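Local structure of Rab GDP dissociation inhibitor alpha (Naegleria fowleri, 6C87) at residues V16-G21 / L39-N44; P86-A91 / S232-P237; G116-H121 / K326-I331; K307-I312 / V392-T397; R339-Y344 / S365-S370. The protein probably extracts prenylated, GDP-bound Rab GTPases from membranes and keeps them soluble and inactive, as other Rab GDP dissociation inhibitors do. All coordinates share one frame; numbering follows the deposited sequence.

Overall arrangement
Contact 1 opens the chain and lies in the five-stranded parallel sheet, while contacts 2 to 5 all reach one branched mixed sheet. Contacts 2 and 3 touch, their centres about 12 Å apart, because strands 234-237 and 111-121 are neighbours. The sheet runs on through strand 343-349 to contact 5, then across strands 360-367 and 302-315 to contact 4, about 11 Å from contact 5 between centres. Along the chain, contact 5 is nested inside the loop closed by contact 4, and contacts 2 and 3 interleave. Contact 1 lies about 34 Å from contact 3, centre to centre: the Rossmann-like sheet stands well apart, and contacts 2 to 5 tie distant parts of the chain into one sheet.

Contact 1 (V16-G21 / L39-N44); sequences VVLGTG and LHMDRN
Oxygen OD2 of D42 is gripped twice by T20: OG1 of T20 donates to OD2 at 2.7 Å, and the backbone N of T20 adds a weak, bent bond. The hydroxyl comes in on the anti side, tilted from the carboxylate plane, while OD1 accepts from the N of N44 in an Asx turn, so both oxygens are tied and the group is fixed in rotation. T20 OG1 lies between its own backbone N and carbonyl carbon (chi1 52°), which turns it to the acid; it is also bonded to N of G48. Two residues before D42, H40 NE2 donates to O of G19 at 3.0 Å, nearly in the ring plane, and ND1 is bonded to OG of S28. V17 CG1 sits over one face of this ring, 3.7 Å from the centroid, in a CH-pi contact. On the other side of the sheet, the CE methyl of M41 rests against L18 CD2 at 3.6 Å and also meets V16 CG1. Backbone bonds of the parallel strands, such as M41 N to V17 O (2.9 Å), set the register. Strand 15-18, helix 22-33, with G21 at its N-cap position, and strand 38-41 form the beta-alpha-beta crossover characteristic of Rossmann-like folds.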
# COMPACT_ATOMS: atom_id res chain seq x y z
N VAL A 16 5.84 14.80 -23.80
CA VAL A 16 5.70 16.22 -24.12
C VAL A 16 4.54 16.78 -23.32
O VAL A 16 3.44 16.21 -23.32
CB VAL A 16 5.48 16.45 -25.63
CG1 VAL A 16 5.20 17.92 -25.91
CG2 VAL A 16 6.68 15.99 -26.42
N VAL A 17 4.77 17.89 -22.62
CA VAL A 17 3.75 18.57 -21.82
C VAL A 17 3.43 19.91 -22.48
O VAL A 17 4.35 20.67 -22.82
CB VAL A 17 4.21 18.78 -20.37
CG1 VAL A 17 3.13 19.50 -19.57
CG2 VAL A 17 4.56 17.44 -19.73
N LEU A 18 2.14 20.21 -22.62
CA LEU A 18 1.68 21.40 -23.32
C LEU A 18 0.87 22.29 -22.38
O LEU A 18 -0.17 21.87 -21.87
CB LEU A 18 0.85 21.00 -24.55
CG LEU A 18 1.60 20.12 -25.55
CD1 LEU A 18 0.74 19.75 -26.76
CD2 LEU A 18 2.88 20.80 -26.00
N GLY A 19 1.33 23.52 -22.18
CA GLY A 19 0.70 24.49 -21.31
C GLY A 19 1.34 24.55 -19.93
O GLY A 19 1.85 23.56 -19.40
N THR A 20 1.31 25.74 -19.32
CA THR A 20 1.95 25.95 -18.02
C THR A 20 0.95 26.36 -16.94
O THR A 20 1.31 27.07 -16.00
CB THR A 20 3.07 26.99 -18.10
OG1 THR A 20 2.59 28.20 -18.70
CG2 THR A 20 4.25 26.45 -18.91
N GLY A 21 -0.30 25.91 -17.04
CA GLY A 21 -1.14 25.90 -15.86
C GLY A 21 -0.55 25.02 -14.79
O GLY A 21 0.30 24.16 -15.05
N LEU A 39 9.85 17.21 -22.55
CA LEU A 39 9.79 18.45 -23.32
C LEU A 39 8.55 19.21 -22.87
O LEU A 39 7.43 18.68 -22.94
CB LEU A 39 9.72 18.16 -24.82
CG LEU A 39 9.45 19.34 -25.76
CD1 LEU A 39 10.53 20.39 -25.64
CD2 LEU A 39 9.31 18.87 -27.19
N HIS A 40 8.72 20.44 -22.40
CA HIS A 40 7.62 21.24 -21.88
C HIS A 40 7.48 22.50 -22.72
O HIS A 40 8.40 23.32 -22.77
CB HIS A 40 7.85 21.59 -20.41
CG HIS A 40 6.59 21.91 -19.65
ND1 HIS A 40 6.35 21.44 -18.38
CD2 HIS A 40 5.51 22.65 -19.99
CE1 HIS A 40 5.17 21.87 -17.97
NE2 HIS A 40 4.64 22.61 -18.93
N MET A 41 6.32 22.67 -23.37
CA MET A 41 6.10 23.78 -24.30
C MET A 41 4.82 24.54 -23.95
O MET A 41 3.89 24.00 -23.34
CB MET A 41 6.01 23.27 -25.75
CG MET A 41 7.30 22.65 -26.26
SD MET A 41 7.24 22.16 -28.00
CE MET A 41 5.87 21.01 -27.98
N ASP A 42 4.79 25.80 -24.39
CA ASP A 42 3.63 26.66 -24.24
C ASP A 42 3.60 27.61 -25.43
O ASP A 42 4.63 28.15 -25.82
CB ASP A 42 3.67 27.42 -22.90
CG ASP A 42 2.31 28.01 -22.49
OD1 ASP A 42 1.60 28.60 -23.33
OD2 ASP A 42 1.95 27.87 -21.30
N ARG A 43 2.41 27.80 -26.01
CA ARG A 43 2.26 28.72 -27.13
C ARG A 43 2.41 30.17 -26.73
O ARG A 43 2.71 31.01 -27.59
CB ARG A 43 0.90 28.53 -27.80
CG ARG A 43 -0.29 28.88 -26.92
CD ARG A 43 -1.59 28.89 -27.73
NE ARG A 43 -2.05 27.55 -28.09
CZ ARG A 43 -2.81 26.77 -27.33
NH1 ARG A 43 -3.21 27.20 -26.13
NH2 ARG A 43 -3.16 25.57 -27.77
N ASN A 44 2.19 30.50 -25.44
CA ASN A 44 2.26 31.88 -24.98
C ASN A 44 3.69 32.27 -24.63
O ASN A 44 4.53 31.42 -24.32
CB ASN A 44 1.36 32.09 -23.77
CG ASN A 44 -0.09 31.77 -24.06
OD1 ASN A 44 -0.60 32.07 -25.13
ND2 ASN A 44 -0.76 31.15 -23.09

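Contact 2 (P86-A91 / S232-P237); sequences PKFLMA and SPYVYP
F88 CG stands anti to its carbonyl carbon (chi1 -71°) and Y236 CG anti to its backbone N (chi1 -164°), and these two settings bring the rings together from the two segments. The edge of F88 points at the face of Y236 in an offset edge-to-face pair, planes 89° apart and centroids 5.5 Å apart, with CD1 of F88 3.5 Å from CD1 of Y236. K87 O lies at the edge of the Y236 ring, 3.4 Å from CE1 of Y236. Y234 completes the aromatic cluster differently: its CD1 touches the CB of F88 at 3.6 Å, and the two rings are oblique to each other. Farther along, M90 folds back at chi2 and chi3, laying its SD 3.8 Å from CB of P233. Beneath these side chains, L89 and V235 form an antiparallel hydrogen-bonded pair, L89 N to V235 O at 3.0 Å and V235 N to L89 O at 2.9 Å; A91 N to P233 O extends it by a more bent bond. Beyond the segments, F88 and Y236 pack on strand 343-349, and the other flank of strand 234-237 is bonded to strand 111-121. The arrangement is that of a short antiparallel strand pair closing one margin of a mixed sheet.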
# COMPACT_ATOMS: atom_id res chain seq x y z
N PRO A 86 -7.29 32.44 -8.70
CA PRO A 86 -6.64 32.27 -7.40
C PRO A 86 -7.27 31.17 -6.57
O PRO A 86 -8.50 31.03 -6.50
CB PRO A 86 -6.85 33.64 -6.74
CG PRO A 86 -8.18 34.07 -7.29
CD PRO A 86 -8.22 33.59 -8.71
N LYS A 87 -6.41 30.38 -5.92
CA LYS A 87 -6.85 29.32 -5.02
C LYS A 87 -5.90 29.24 -3.84
O LYS A 87 -4.69 29.44 -3.98
CB LYS A 87 -6.92 27.95 -5.73
CG LYS A 87 -7.96 27.84 -6.84
CD LYS A 87 -7.73 26.56 -7.66
CE LYS A 87 -8.78 26.37 -8.76
NZ LYS A 87 -10.06 25.77 -8.28
N PHE A 88 -6.45 28.97 -2.67
CA PHE A 88 -5.65 28.77 -1.48
C PHE A 88 -5.26 27.30 -1.34
O PHE A 88 -5.92 26.40 -1.88
CB PHE A 88 -6.41 29.22 -0.23
CG PHE A 88 -6.59 30.70 -0.12
CD1 PHE A 88 -5.58 31.57 -0.54
CD2 PHE A 88 -7.75 31.24 0.40
CE1 PHE A 88 -5.74 32.93 -0.43
CE2 PHE A 88 -7.91 32.60 0.51
CZ PHE A 88 -6.91 33.45 0.10
N LEU A 89 -4.17 27.05 -0.62
CA LEU A 89 -3.76 25.69 -0.32
C LEU A 89 -4.15 25.36 1.11
O LEU A 89 -3.80 26.09 2.04
CB LEU A 89 -2.26 25.49 -0.52
CG LEU A 89 -1.66 25.66 -1.92
CD1 LEU A 89 -1.26 27.11 -2.21
CD2 LEU A 89 -0.48 24.71 -2.11
N MET A 90 -4.86 24.25 1.29
CA MET A 90 -5.04 23.68 2.62
C MET A 90 -3.67 23.24 3.13
O MET A 90 -2.95 22.50 2.45
CB MET A 90 -6.03 22.52 2.57
CG MET A 90 -6.09 21.65 3.82
SD MET A 90 -6.75 22.49 5.28
CE MET A 90 -8.37 22.99 4.71
N ALA A 91 -3.33 23.68 4.35
CA ALA A 91 -1.94 23.69 4.82
C ALA A 91 -1.24 22.33 4.73
O ALA A 91 -0.04 22.28 4.45
CB ALA A 91 -1.89 24.21 6.25
N SER A 232 -6.13 30.75 10.14
CA SER A 232 -6.92 29.95 9.22
C SER A 232 -6.12 28.71 8.85
O SER A 232 -4.95 28.58 9.24
CB SER A 232 -7.29 30.75 7.95
OG SER A 232 -6.28 30.58 6.97
N PRO A 233 -6.73 27.74 8.17
CA PRO A 233 -5.97 26.57 7.71
C PRO A 233 -5.27 26.77 6.37
O PRO A 233 -4.65 25.83 5.87
CB PRO A 233 -7.05 25.49 7.60
CG PRO A 233 -8.24 26.24 7.16
CD PRO A 233 -8.18 27.56 7.90
N TYR A 234 -5.35 27.95 5.78
CA TYR A 234 -4.93 28.16 4.40
C TYR A 234 -3.59 28.88 4.33
O TYR A 234 -3.30 29.76 5.15
CB TYR A 234 -5.98 28.96 3.63
CG TYR A 234 -7.32 28.28 3.44
CD1 TYR A 234 -7.47 27.22 2.55
CD2 TYR A 234 -8.44 28.71 4.14
CE1 TYR A 234 -8.70 26.61 2.37
CE2 TYR A 234 -9.67 28.11 3.98
CZ TYR A 234 -9.81 27.06 3.09
OH TYR A 234 -11.04 26.46 2.92
N VAL A 235 -2.77 28.50 3.36
CA VAL A 235 -1.57 29.24 2.99
C VAL A 235 -1.68 29.62 1.51
O VAL A 235 -2.48 29.07 0.75
CB VAL A 235 -0.27 28.45 3.25
CG1 VAL A 235 -0.18 28.04 4.71
CG2 VAL A 235 -0.16 27.26 2.32
N TYR A 236 -0.81 30.54 1.09
CA TYR A 236 -0.76 31.12 -0.26
C TYR A 236 0.69 31.53 -0.48
O TYR A 236 1.34 32.00 0.46
CB TYR A 236 -1.68 32.35 -0.40
CG TYR A 236 -2.00 32.80 -1.82
CD1 TYR A 236 -2.78 32.02 -2.66
CD2 TYR A 236 -1.59 34.05 -2.29
CE1 TYR A 236 -3.11 32.44 -3.94
CE2 TYR A 236 -1.91 34.48 -3.57
CZ TYR A 236 -2.68 33.67 -4.39
OH TYR A 236 -3.01 34.08 -5.67
N PRO A 237 1.22 31.37 -1.69
CA PRO A 237 2.63 31.71 -1.90
C PRO A 237 2.83 33.21 -1.93
O PRO A 237 2.00 33.97 -2.44
CB PRO A 237 2.96 31.08 -3.27
CG PRO A 237 1.73 30.29 -3.67
CD PRO A 237 0.58 30.88 -2.92

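Contact 3 (G116-H121 / K326-I331); sequences GSFVYH and KSSQII
F118 bonds through both its N and its O: N donates to O of Q329 at 2.7 Å, and O accepts from N of I331 at 2.8 Å. The same parallel pattern continues on either side, with Q329 N donating to G116 O at 2.9 Å, nearly straight, and Y120 N donating to I331 O through a more bent bond. Side chains touch sparingly. F118 CG is anti to its carbonyl carbon (chi1 -65°), which sets the ring beside S328; the S328 hydroxyl lies at the ring's edge near its plane, and F118 CB meets I330 CG2 at 4.2 Å. On the other side of the sheet, CG2 of V119 approaches CB of I331 at 4.4 Å. Q329 bends at chi2 (79°) and leads away from strand 111-121. Farther out, strand 343-349 continues the sheet beyond strand 328-332, I330 packing on it, and V119 packs on helix 188-198. The N-H and C=O groups of F118, Q329 and I331 are all satisfied across the join, while S117, V119, S328 and I330 bond to the flanking segments. The register rests mainly on main-chain bonds, and the polar ends of S117 and Q329 bond to Y222 and T419 outside.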
# COMPACT_ATOMS: atom_id res chain seq x y z
N GLY A 116 -8.04 34.97 7.39
CA GLY A 116 -9.44 34.81 7.70
C GLY A 116 -10.05 33.59 7.06
O GLY A 116 -9.63 33.14 5.99
N SER A 117 -11.04 33.02 7.75
CA SER A 117 -11.87 31.96 7.18
C SER A 117 -13.31 32.24 7.55
O SER A 117 -13.67 32.09 8.73
CB SER A 117 -11.44 30.58 7.67
OG SER A 117 -12.24 29.59 7.05
N PHE A 118 -14.14 32.60 6.56
CA PHE A 118 -15.49 33.09 6.79
C PHE A 118 -16.50 32.37 5.91
O PHE A 118 -16.17 31.88 4.82
CB PHE A 118 -15.59 34.59 6.52
CG PHE A 118 -14.79 35.40 7.45
CD1 PHE A 118 -13.45 35.65 7.19
CD2 PHE A 118 -15.35 35.89 8.62
CE1 PHE A 118 -12.69 36.39 8.07
CE2 PHE A 118 -14.59 36.62 9.51
CZ PHE A 118 -13.26 36.87 9.23
N VAL A 119 -17.74 32.33 6.38
CA VAL A 119 -18.85 31.68 5.70
C VAL A 119 -20.08 32.57 5.80
O VAL A 119 -20.28 33.29 6.78
CB VAL A 119 -19.10 30.26 6.28
CG1 VAL A 119 -19.48 30.33 7.74
CG2 VAL A 119 -20.14 29.50 5.48
N TYR A 120 -20.91 32.51 4.76
CA TYR A 120 -22.07 33.38 4.63
C TYR A 120 -23.32 32.77 5.24
O TYR A 120 -23.52 31.55 5.21
CB TYR A 120 -22.30 33.69 3.15
CG TYR A 120 -23.50 34.55 2.82
CD1 TYR A 120 -24.70 33.97 2.41
CD2 TYR A 120 -23.43 35.94 2.89
CE1 TYR A 120 -25.79 34.75 2.09
CE2 TYR A 120 -24.51 36.72 2.57
CZ TYR A 120 -25.70 36.12 2.17
OH TYR A 120 -26.78 36.90 1.85
N HIS A 121 -24.16 33.63 5.81
CA HIS A 121 -25.44 33.19 6.35
C HIS A 121 -26.35 34.40 6.52
O HIS A 121 -25.95 35.38 7.16
CB HIS A 121 -25.28 32.46 7.68
CG HIS A 121 -26.58 32.16 8.36
ND1 HIS A 121 -27.39 31.12 7.97
CD2 HIS A 121 -27.22 32.78 9.37
CE1 HIS A 121 -28.48 31.10 8.73
NE2 HIS A 121 -28.40 32.10 9.59
N LYS A 326 -6.36 41.11 6.22
CA LYS A 326 -5.66 41.48 5.01
C LYS A 326 -5.59 40.35 3.99
O LYS A 326 -5.08 40.55 2.88
CB LYS A 326 -4.26 41.99 5.36
CG LYS A 326 -4.31 43.23 6.24
CD LYS A 326 -2.92 43.66 6.68
CE LYS A 326 -2.92 43.98 8.16
NZ LYS A 326 -3.29 42.79 8.98
N SER A 327 -6.06 39.16 4.35
CA SER A 327 -6.25 38.05 3.42
C SER A 327 -7.31 37.15 4.03
O SER A 327 -7.39 37.02 5.26
CB SER A 327 -4.95 37.26 3.17
OG SER A 327 -4.38 36.75 4.37
N SER A 328 -8.13 36.53 3.18
CA SER A 328 -9.27 35.81 3.74
C SER A 328 -9.86 34.84 2.74
O SER A 328 -9.90 35.11 1.53
CB SER A 328 -10.35 36.78 4.22
OG SER A 328 -11.30 36.11 5.02
N GLN A 329 -10.33 33.71 3.26
CA GLN A 329 -11.21 32.78 2.56
C GLN A 329 -12.65 33.07 2.98
O GLN A 329 -12.93 33.18 4.18
CB GLN A 329 -10.84 31.34 2.89
CG GLN A 329 -11.73 30.28 2.25
CD GLN A 329 -11.38 30.03 0.79
OE1 GLN A 329 -11.62 30.88 -0.07
NE2 GLN A 329 -10.85 28.84 0.50
N ILE A 330 -13.56 33.18 2.00
CA ILE A 330 -14.97 33.44 2.25
C ILE A 330 -15.81 32.49 1.42
O ILE A 330 -15.76 32.53 0.19
CB ILE A 330 -15.35 34.90 1.92
CG1 ILE A 330 -14.29 35.87 2.43
CG2 ILE A 330 -16.72 35.23 2.53
CD1 ILE A 330 -14.54 37.30 2.06
N ILE A 331 -16.62 31.65 2.09
CA ILE A 331 -17.47 30.65 1.43
C ILE A 331 -18.92 31.11 1.45
O ILE A 331 -19.42 31.58 2.48
CB ILE A 331 -17.31 29.28 2.10
CG1 ILE A 331 -15.84 28.89 2.17
CG2 ILE A 331 -18.11 28.22 1.36
CD1 ILE A 331 -15.18 28.87 0.81

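Contact 4 (K307-I312 / V392-T397); sequences KVIRVI and VYILDT
Strand 302-315 runs between strands 360-367 and 389-400 in the mixed sheet, and the contact is its antiparallel pairing with the second of these, the segments crossing at 161°. V308 with L395 and R310 with Y393 are the hydrogen-bonded pairs: V308 N reaches L395 O at 2.9 Å, and R310 N reaches Y393 O at 2.7 Å. A water ties the R310 side chain back to this backbone, accepting from NH1 of R310 at 2.8 Å and donating to O of V308 and to O of Y393. Those two carbonyls therefore each take a strand bond as well as the water. R310 is extended from CG to NE, which carries its guanidinium out over V308, whose CG1 lies against one face; NH1 also touches L395 CD1 at 3.8 Å. The R310 NH2 has weak bonds to O of Y415 and of D416, and Y393 OH is bonded to O of E50. L395 CG lies over one face of the Y393 ring. V308 CG2 and T397 CG2 touch at 3.7 Å near one end. On the other side of the sheet, I309 CG1 meets I394 CG1 at 4.1 Å. There the K307 chain runs alongside D396, CG of K307 3.4 Å from OD1 of D396. This is a long, twisted antiparallel pair in which strand 389-400 forms a margin of the mixed sheet, beside strand 302-315.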
# COMPACT_ATOMS: atom_id res chain seq x y z
N LYS A 307 -19.47 26.90 -17.59
CA LYS A 307 -18.79 28.18 -17.52
C LYS A 307 -18.50 28.51 -16.07
O LYS A 307 -19.20 28.06 -15.15
CB LYS A 307 -19.61 29.33 -18.13
CG LYS A 307 -19.76 29.33 -19.62
CD LYS A 307 -20.66 30.49 -20.02
CE LYS A 307 -20.69 30.69 -21.52
NZ LYS A 307 -20.88 32.13 -21.81
N VAL A 308 -17.48 29.33 -15.85
CA VAL A 308 -17.17 29.87 -14.54
C VAL A 308 -16.94 31.36 -14.68
O VAL A 308 -16.10 31.79 -15.49
CB VAL A 308 -15.94 29.18 -13.91
CG1 VAL A 308 -15.45 29.95 -12.66
CG2 VAL A 308 -16.25 27.73 -13.59
N ILE A 309 -17.67 32.16 -13.90
CA ILE A 309 -17.44 33.59 -13.84
C ILE A 309 -16.50 33.87 -12.68
O ILE A 309 -16.66 33.31 -11.58
CB ILE A 309 -18.75 34.39 -13.69
CG1 ILE A 309 -18.44 35.88 -13.52
CG2 ILE A 309 -19.55 33.90 -12.50
CD1 ILE A 309 -19.66 36.79 -13.65
N ARG A 310 -15.50 34.69 -12.93
CA ARG A 310 -14.66 35.25 -11.88
C ARG A 310 -14.70 36.76 -12.02
O ARG A 310 -14.47 37.28 -13.12
CB ARG A 310 -13.23 34.71 -11.96
CG ARG A 310 -13.15 33.24 -11.58
CD ARG A 310 -11.76 32.71 -11.75
NE ARG A 310 -11.70 31.29 -11.41
CZ ARG A 310 -11.84 30.30 -12.29
NH1 ARG A 310 -12.04 30.58 -13.57
NH2 ARG A 310 -11.77 29.04 -11.87
N VAL A 311 -15.09 37.44 -10.94
CA VAL A 311 -15.11 38.90 -10.90
C VAL A 311 -13.99 39.36 -9.99
O VAL A 311 -14.02 39.13 -8.77
CB VAL A 311 -16.47 39.44 -10.43
CG1 VAL A 311 -16.43 40.96 -10.45
CG2 VAL A 311 -17.58 38.93 -11.32
N ILE A 312 -13.03 40.06 -10.58
CA ILE A 312 -11.80 40.45 -9.90
C ILE A 312 -11.97 41.89 -9.46
O ILE A 312 -12.25 42.78 -10.28
CB ILE A 312 -10.59 40.24 -10.82
CG1 ILE A 312 -10.57 38.77 -11.28
CG2 ILE A 312 -9.29 40.59 -10.13
CD1 ILE A 312 -9.65 38.47 -12.45
N VAL A 392 -14.59 41.55 -15.16
CA VAL A 392 -15.41 40.35 -15.35
C VAL A 392 -14.63 39.36 -16.22
O VAL A 392 -14.30 39.66 -17.38
CB VAL A 392 -16.76 40.69 -15.98
CG1 VAL A 392 -17.54 39.41 -16.24
CG2 VAL A 392 -17.55 41.59 -15.06
N TYR A 393 -14.38 38.18 -15.67
CA TYR A 393 -13.55 37.16 -16.32
C TYR A 393 -14.36 35.87 -16.39
O TYR A 393 -14.45 35.13 -15.40
CB TYR A 393 -12.25 36.98 -15.55
CG TYR A 393 -11.24 36.06 -16.21
CD1 TYR A 393 -10.98 36.14 -17.57
CD2 TYR A 393 -10.54 35.12 -15.46
CE1 TYR A 393 -10.05 35.30 -18.17
CE2 TYR A 393 -9.61 34.29 -16.04
CZ TYR A 393 -9.37 34.38 -17.40
OH TYR A 393 -8.44 33.53 -17.97
N ILE A 394 -14.95 35.59 -17.55
CA ILE A 394 -15.78 34.41 -17.77
C ILE A 394 -15.01 33.42 -18.65
O ILE A 394 -14.45 33.80 -19.69
CB ILE A 394 -17.12 34.80 -18.40
CG1 ILE A 394 -17.80 35.86 -17.53
CG2 ILE A 394 -18.00 33.57 -18.56
CD1 ILE A 394 -19.00 36.50 -18.17
N LEU A 395 -15.00 32.15 -18.24
CA LEU A 395 -14.26 31.11 -18.94
C LEU A 395 -15.14 29.88 -19.15
O LEU A 395 -15.93 29.52 -18.28
CB LEU A 395 -13.02 30.70 -18.16
CG LEU A 395 -11.88 31.71 -18.04
CD1 LEU A 395 -10.80 31.15 -17.12
CD2 LEU A 395 -11.31 32.05 -19.41
N ASP A 396 -14.95 29.24 -20.29
CA ASP A 396 -15.54 27.93 -20.52
C ASP A 396 -14.68 26.86 -19.85
O ASP A 396 -13.45 26.96 -19.81
CB ASP A 396 -15.63 27.66 -22.03
CG ASP A 396 -16.62 28.58 -22.73
OD1 ASP A 396 -17.75 28.76 -22.24
OD2 ASP A 396 -16.26 29.13 -23.79
N THR A 397 -15.34 25.83 -19.33
CA THR A 397 -14.65 24.72 -18.68
C THR A 397 -14.80 23.46 -19.52
O THR A 397 -15.80 23.27 -20.23
CB THR A 397 -15.19 24.50 -17.26
OG1 THR A 397 -16.60 24.23 -17.30
CG2 THR A 397 -14.98 25.74 -16.43
O HOH W 1 -13.45 32.66 -14.90

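Contact 5 (R339-Y344 / S365-S370); sequences RKHDIY and STTVES
The guanidinium of R339 and the carboxylate of E369 are stacked, their planes only 10° apart. The attraction is between charges, NH1 of R339 to OE1 of E369 at 3.3 Å, since no N-H points at that oxygen. NH2 of R339 donates in the guanidinium plane to O of T367 at 2.9 Å; a weak bond runs from NH2 to OG1 of T366. H341 meets the same carboxylate differently, ring and carboxylate planes 58° apart, with ND1 of H341 giving a nearly straight bond of 2.7 Å to the anti lone pair of E369 OE2. The backbone N of K340 approaches OE2 from the syn side at 2.8 Å, so this oxygen is held twice, and the negative charge may favour a protonated imidazole. This surrounds the open end of the beta hairpin of strands 343-349 and 360-367, where Y344 N to S365 O (2.8 Å) and the reciprocal bond begin the pairing. CG2 of T367 lies over one face of the H341 ring, 3.8 Å from its centroid. T366 OG1, anti to its backbone N (chi1 -168°), donates to O of D342 at 2.9 Å. A salt bridge joins R339 NH1 to E376, which also accepts from N of E369.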
# COMPACT_ATOMS: atom_id res chain seq x y z
N ARG A 339 -29.13 28.95 -4.62
CA ARG A 339 -28.43 28.56 -5.83
C ARG A 339 -28.17 27.06 -5.82
O ARG A 339 -28.48 26.37 -4.85
CB ARG A 339 -27.10 29.31 -6.00
CG ARG A 339 -27.24 30.75 -6.47
CD ARG A 339 -25.90 31.48 -6.48
NE ARG A 339 -24.86 30.75 -7.20
CZ ARG A 339 -24.70 30.78 -8.52
NH1 ARG A 339 -25.53 31.50 -9.27
NH2 ARG A 339 -23.73 30.09 -9.09
N LYS A 340 -27.62 26.56 -6.93
CA LYS A 340 -27.20 25.17 -7.03
C LYS A 340 -25.68 25.04 -7.05
O LYS A 340 -25.16 23.94 -7.25
CB LYS A 340 -27.79 24.52 -8.28
CG LYS A 340 -29.27 24.20 -8.21
CD LYS A 340 -30.09 25.22 -8.98
CE LYS A 340 -29.90 25.07 -10.49
NZ LYS A 340 -30.59 26.17 -11.22
N HIS A 341 -24.95 26.14 -6.85
CA HIS A 341 -23.50 26.12 -6.80
C HIS A 341 -23.04 27.14 -5.78
O HIS A 341 -23.60 28.24 -5.69
CB HIS A 341 -22.87 26.44 -8.16
CG HIS A 341 -23.32 25.52 -9.26
ND1 HIS A 341 -24.53 25.67 -9.90
CD2 HIS A 341 -22.71 24.45 -9.83
CE1 HIS A 341 -24.66 24.72 -10.82
NE2 HIS A 341 -23.57 23.97 -10.79
N ASP A 342 -22.02 26.77 -5.00
CA ASP A 342 -21.45 27.70 -4.04
C ASP A 342 -20.76 28.85 -4.77
O ASP A 342 -20.31 28.71 -5.91
CB ASP A 342 -20.44 26.99 -3.13
CG ASP A 342 -21.09 25.96 -2.21
OD1 ASP A 342 -22.31 25.69 -2.34
OD2 ASP A 342 -20.35 25.40 -1.36
N ILE A 343 -20.69 29.99 -4.11
CA ILE A 343 -19.89 31.12 -4.57
C ILE A 343 -18.69 31.21 -3.65
O ILE A 343 -18.81 31.04 -2.43
CB ILE A 343 -20.66 32.45 -4.57
CG1 ILE A 343 -22.02 32.30 -5.24
CG2 ILE A 343 -19.82 33.51 -5.28
CD1 ILE A 343 -22.88 33.55 -5.14
N TYR A 344 -17.53 31.49 -4.23
CA TYR A 344 -16.28 31.55 -3.51
C TYR A 344 -15.71 32.95 -3.65
O TYR A 344 -15.81 33.56 -4.72
CB TYR A 344 -15.29 30.50 -4.03
CG TYR A 344 -15.86 29.10 -4.00
CD1 TYR A 344 -16.65 28.64 -5.04
CD2 TYR A 344 -15.63 28.25 -2.92
CE1 TYR A 344 -17.19 27.37 -5.01
CE2 TYR A 344 -16.17 26.97 -2.88
CZ TYR A 344 -16.95 26.54 -3.93
OH TYR A 344 -17.50 25.28 -3.93
N SER A 365 -15.99 33.98 -7.44
CA SER A 365 -16.08 32.94 -8.45
C SER A 365 -17.26 32.02 -8.17
O SER A 365 -17.55 31.68 -7.02
CB SER A 365 -14.78 32.13 -8.51
OG SER A 365 -14.58 31.40 -7.31
N THR A 366 -17.92 31.60 -9.24
CA THR A 366 -18.97 30.61 -9.13
C THR A 366 -19.19 29.99 -10.50
O THR A 366 -18.81 30.56 -11.53
CB THR A 366 -20.27 31.21 -8.58
OG1 THR A 366 -21.17 30.15 -8.23
CG2 THR A 366 -20.94 32.12 -9.61
N THR A 367 -19.78 28.81 -10.50
CA THR A 367 -20.24 28.20 -11.73
C THR A 367 -21.42 28.99 -12.26
O THR A 367 -22.31 29.38 -11.49
CB THR A 367 -20.62 26.74 -11.50
OG1 THR A 367 -19.45 25.99 -11.16
CG2 THR A 367 -21.29 26.14 -12.73
N VAL A 368 -21.43 29.25 -13.56
CA VAL A 368 -22.48 30.06 -14.18
C VAL A 368 -23.74 29.22 -14.29
O VAL A 368 -23.72 28.09 -14.80
CB VAL A 368 -22.03 30.56 -15.56
CG1 VAL A 368 -23.13 31.36 -16.22
CG2 VAL A 368 -20.76 31.40 -15.43
N GLU A 369 -24.86 29.76 -13.79
CA GLU A 369 -26.14 29.07 -13.88
C GLU A 369 -27.12 29.71 -14.85
O GLU A 369 -28.05 29.02 -15.29
CB GLU A 369 -26.81 28.99 -12.50
CG GLU A 369 -26.05 28.23 -11.43
CD GLU A 369 -26.72 28.31 -10.07
OE1 GLU A 369 -27.71 29.06 -9.94
OE2 GLU A 369 -26.29 27.61 -9.14
N SER A 370 -26.95 30.98 -15.20
CA SER A 370 -27.97 31.76 -15.90
C SER A 370 -27.36 32.53 -17.06
O SER A 370 -26.17 32.44 -17.37
CB SER A 370 -28.66 32.72 -14.92
OG SER A 370 -27.82 33.81 -14.58
O HOH W 2 -19.58 26.82 -7.94